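Side-chain contacts in tRNA delta(2)-isopentenylpyrophosphate transferase (Bacillus halodurans, PDB 3EXA), which probably transfers a dimethylallyl group from dimethylallyl diphosphate to the adenine at position 37 of tRNAs that read codons beginning with uridine: residues 128-131 with 132-136; 104-107 with 108-112. All blocks are in the same frame, centred on the assembly; numbering follows the deposited sequence.

Two successive helices of the chain illustrate how a helix can finish in different surroundings. Contact 2 (104-107 with 108-112) belongs to helix 102-110, its centre about 9 Å from the centre of the chain, and is largely buried. Contact 1 (128-131 with 132-136) belongs to helix 121-133 in an outlying helical lobe, its centre about 47 Å from that of the chain, and is only partly buried. At the outlying end an aromatic pair and a bridging water dress the last turn; at the inner end aliphatic branches close over backbone carbonyls, and another takes two weak bonds from a histidine. Their centres lie about 44 Å apart, yet each meets the second subunit.

Contact 1 (128-131 with 132-136); sequences EAFV and NSYGV
The last turn of helix 121-133 carries an aromatic pair in which Tyr134, the first residue to leave helical geometry, turns the edge of its ring toward a face of Phe130. The ring centroids are 5.2 Å apart and the planes meet at 58°, a tilted edge-to-face stack. Tyr134 makes the touch through CD2, which lies off-centre over the Phe130 face, 3.8 Å from Phe130 CE1. In Phe130, CG opposite the backbone N (chi1 -176°) swings the ring out from the flank of the helix, to where Tyr134 crosses it. Lys142 makes a cation-pi contact with the same Phe130 ring. The backbone ties the same two residues, Tyr134 N donating to Phe130 O at 2.8 Å, and one residue earlier Ser133 N donates to Ala129 O at 2.9 Å. This helix end belongs to a helical lobe, where Glu128 OE2 forms a salt bridge with Arg160 of helix 159-171, in a region that by similarity contacts the tRNA. On the flank facing helix 159-171, Val131 and Val136 lie alongside each other, CG2 of Val131 4.0 Å from CG2 of Val136, and both touch Tyr159, while Val131 also packs on Leu103 of the second subunit. On another side a water gives a hydrogen to Asn132 OD1 at 3.2 Å and lies 2.8 Å from Ser133 OG, with a weak additional bond to Ala129 O.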
# COMPACT_ATOMS: atom_id res chain seq x y z
N GLU A 128 7.86 -2.18 -15.82
CA GLU A 128 8.39 -3.44 -16.32
C GLU A 128 8.36 -3.42 -17.84
O GLU A 128 9.34 -3.80 -18.48
CB GLU A 128 7.59 -4.61 -15.74
CG GLU A 128 7.75 -4.69 -14.22
CD GLU A 128 6.86 -5.72 -13.55
OE1 GLU A 128 5.68 -5.84 -13.94
OE2 GLU A 128 7.35 -6.41 -12.63
N ALA A 129 7.26 -2.96 -18.41
CA ALA A 129 7.11 -2.87 -19.86
C ALA A 129 8.15 -1.90 -20.41
O ALA A 129 8.68 -2.09 -21.51
CB ALA A 129 5.71 -2.39 -20.21
N PHE A 130 8.45 -0.87 -19.64
CA PHE A 130 9.42 0.12 -20.05
C PHE A 130 10.83 -0.48 -20.10
O PHE A 130 11.55 -0.30 -21.08
CB PHE A 130 9.42 1.28 -19.06
CG PHE A 130 10.31 2.41 -19.45
CD1 PHE A 130 9.81 3.49 -20.17
CD2 PHE A 130 11.67 2.38 -19.14
CE1 PHE A 130 10.65 4.52 -20.57
CE2 PHE A 130 12.52 3.41 -19.54
CZ PHE A 130 12.01 4.49 -20.26
N VAL A 131 11.20 -1.17 -19.03
CA VAL A 131 12.52 -1.77 -18.95
C VAL A 131 12.73 -2.85 -20.02
O VAL A 131 13.86 -3.15 -20.40
CB VAL A 131 12.79 -2.35 -17.52
CG1 VAL A 131 11.90 -3.54 -17.24
CG2 VAL A 131 14.25 -2.74 -17.39
N ASN A 132 11.63 -3.41 -20.53
CA ASN A 132 11.71 -4.44 -21.57
C ASN A 132 11.69 -3.83 -22.98
O ASN A 132 12.26 -4.39 -23.92
CB ASN A 132 10.56 -5.43 -21.44
CG ASN A 132 10.55 -6.44 -22.57
OD1 ASN A 132 9.79 -6.29 -23.53
ND2 ASN A 132 11.40 -7.46 -22.47
N SER A 133 11.02 -2.70 -23.11
CA SER A 133 10.93 -1.99 -24.38
C SER A 133 12.21 -1.19 -24.62
O SER A 133 12.58 -0.95 -25.76
CB SER A 133 9.73 -1.05 -24.39
OG SER A 133 8.68 -1.57 -25.18
N TYR A 134 12.88 -0.78 -23.54
CA TYR A 134 14.11 0.02 -23.64
C TYR A 134 15.23 -0.50 -22.73
O TYR A 134 14.99 -1.36 -21.87
CB TYR A 134 13.79 1.47 -23.30
CG TYR A 134 12.68 2.05 -24.14
CD1 TYR A 134 12.86 2.25 -25.51
CD2 TYR A 134 11.46 2.39 -23.58
CE1 TYR A 134 11.84 2.78 -26.29
CE2 TYR A 134 10.43 2.92 -24.35
CZ TYR A 134 10.64 3.12 -25.71
OH TYR A 134 9.64 3.69 -26.47
N GLY A 135 16.44 0.01 -22.91
CA GLY A 135 17.55 -0.46 -22.09
C GLY A 135 17.27 -0.52 -20.59
O GLY A 135 16.29 0.05 -20.10
N VAL A 136 18.13 -1.23 -19.86
CA VAL A 136 17.96 -1.30 -18.42
C VAL A 136 18.55 -0.01 -17.87
O VAL A 136 18.15 0.46 -16.80
CB VAL A 136 18.68 -2.52 -17.81
CG1 VAL A 136 20.19 -2.32 -17.81
CG2 VAL A 136 18.17 -2.76 -16.41
O HOH W 1 7.75 -3.94 -24.09

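Contact 2 (104-107 with 108-112); sequences YVNA and VIHQF
Helix 102-110 runs out into a turn resembling a Schellman motif, in which Phe112 folds back on Ala107: Phe112 N makes a weak bond to Ala107 O, and Phe112 CD2 comes within 3.5 Å of Ala107 CA. Gln111, with positive phi, reverses the chain between them. The tight part lies upstream. Ile109 N donates almost straight to Val105 O (3.0 Å, 168°), and the Ile109 side chain closes over that acceptor, with CG1 and CG2 each 3.3 Å from Val105 O. With CG1 between the backbone N and the carbonyl carbon (chi1 67°) and CG2 beside the N, both branches flank the N-H and reach its acceptor. Val108 CG2 likewise lies 3.4 Å from Tyr104 O, while Ala107 and Val108 pack on helix 74-90. By contrast, His110 to Phe112 are partly exposed, and His110 and Phe112 bond back to the helix weakly. The imidazole of His110 turns toward the preceding turn, so that ND1 and the backbone N, each at 3.1 Å, both donate weakly to Asn106 O. The Phe112 ring approaches this carbonyl obliquely and forms a cation-pi contact with Arg160 of the second subunit. Asn106 OD1 takes a weak bond from Lys281. Asn106 O thus takes two bent bonds from one residue where Val105 O takes a nearly straight one from Ile109; if the ND1 bond holds, it would favour an imidazole protonated there.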
# COMPACT_ATOMS: atom_id res chain seq x y z
N TYR A 104 -8.40 12.59 17.49
CA TYR A 104 -9.69 11.90 17.40
C TYR A 104 -10.84 12.83 17.03
O TYR A 104 -11.74 12.45 16.28
CB TYR A 104 -10.00 11.16 18.71
CG TYR A 104 -9.14 9.93 18.96
CD1 TYR A 104 -7.74 10.01 18.92
CD2 TYR A 104 -9.72 8.70 19.24
CE1 TYR A 104 -6.94 8.87 19.15
CE2 TYR A 104 -8.93 7.55 19.47
CZ TYR A 104 -7.54 7.65 19.42
OH TYR A 104 -6.75 6.54 19.62
N VAL A 105 -10.80 14.06 17.55
CA VAL A 105 -11.85 15.02 17.25
C VAL A 105 -11.75 15.53 15.82
O VAL A 105 -12.76 15.62 15.12
CB VAL A 105 -11.83 16.24 18.23
CG1 VAL A 105 -11.99 15.76 19.66
CG2 VAL A 105 -10.54 17.02 18.07
N ASN A 106 -10.54 15.87 15.36
CA ASN A 106 -10.38 16.36 13.99
C ASN A 106 -10.74 15.32 12.96
O ASN A 106 -11.26 15.65 11.90
CB ASN A 106 -8.96 16.84 13.73
CG ASN A 106 -8.67 18.14 14.41
OD1 ASN A 106 -9.56 18.77 14.98
ND2 ASN A 106 -7.42 18.57 14.34
N ALA A 107 -10.46 14.06 13.26
CA ALA A 107 -10.76 13.00 12.32
C ALA A 107 -12.26 12.84 12.12
O ALA A 107 -12.71 12.47 11.04
CB ALA A 107 -10.15 11.70 12.80
N VAL A 108 -13.03 13.13 13.17
CA VAL A 108 -14.49 13.02 13.11
C VAL A 108 -15.15 14.24 12.48
O VAL A 108 -16.04 14.11 11.65
CB VAL A 108 -15.09 12.85 14.52
CG1 VAL A 108 -16.59 13.07 14.48
CG2 VAL A 108 -14.75 11.47 15.05
N ILE A 109 -14.70 15.42 12.88
CA ILE A 109 -15.31 16.63 12.36
C ILE A 109 -14.91 16.93 10.93
O ILE A 109 -15.50 17.81 10.31
CB ILE A 109 -14.97 17.85 13.23
CG1 ILE A 109 -13.48 18.17 13.14
CG2 ILE A 109 -15.37 17.60 14.66
CD1 ILE A 109 -13.13 19.48 13.82
N HIS A 110 -13.92 16.21 10.41
CA HIS A 110 -13.47 16.44 9.04
C HIS A 110 -13.67 15.22 8.16
O HIS A 110 -13.47 15.29 6.95
CB HIS A 110 -12.00 16.85 9.03
CG HIS A 110 -11.74 18.22 9.57
ND1 HIS A 110 -10.86 18.46 10.60
CD2 HIS A 110 -12.24 19.43 9.22
CE1 HIS A 110 -10.82 19.75 10.86
NE2 HIS A 110 -11.65 20.37 10.03
N GLN A 111 -14.08 14.11 8.75
CA GLN A 111 -14.29 12.89 7.99
C GLN A 111 -13.07 12.53 7.14
O GLN A 111 -13.21 12.20 5.96
CB GLN A 111 -15.51 13.05 7.07
CG GLN A 111 -16.83 13.05 7.77
CD GLN A 111 -17.03 11.81 8.61
OE1 GLN A 111 -16.46 11.67 9.70
NE2 GLN A 111 -17.83 10.88 8.10
N PHE A 112 -11.88 12.59 7.73
CA PHE A 112 -10.66 12.25 7.00
C PHE A 112 -10.74 10.87 6.36
O PHE A 112 -11.22 9.92 6.98
CB PHE A 112 -9.44 12.29 7.93
CG PHE A 112 -9.03 13.67 8.36
CD1 PHE A 112 -8.98 14.71 7.44
CD2 PHE A 112 -8.66 13.91 9.67
CE1 PHE A 112 -8.56 15.99 7.83
CE2 PHE A 112 -8.24 15.18 10.07
CZ PHE A 112 -8.19 16.22 9.15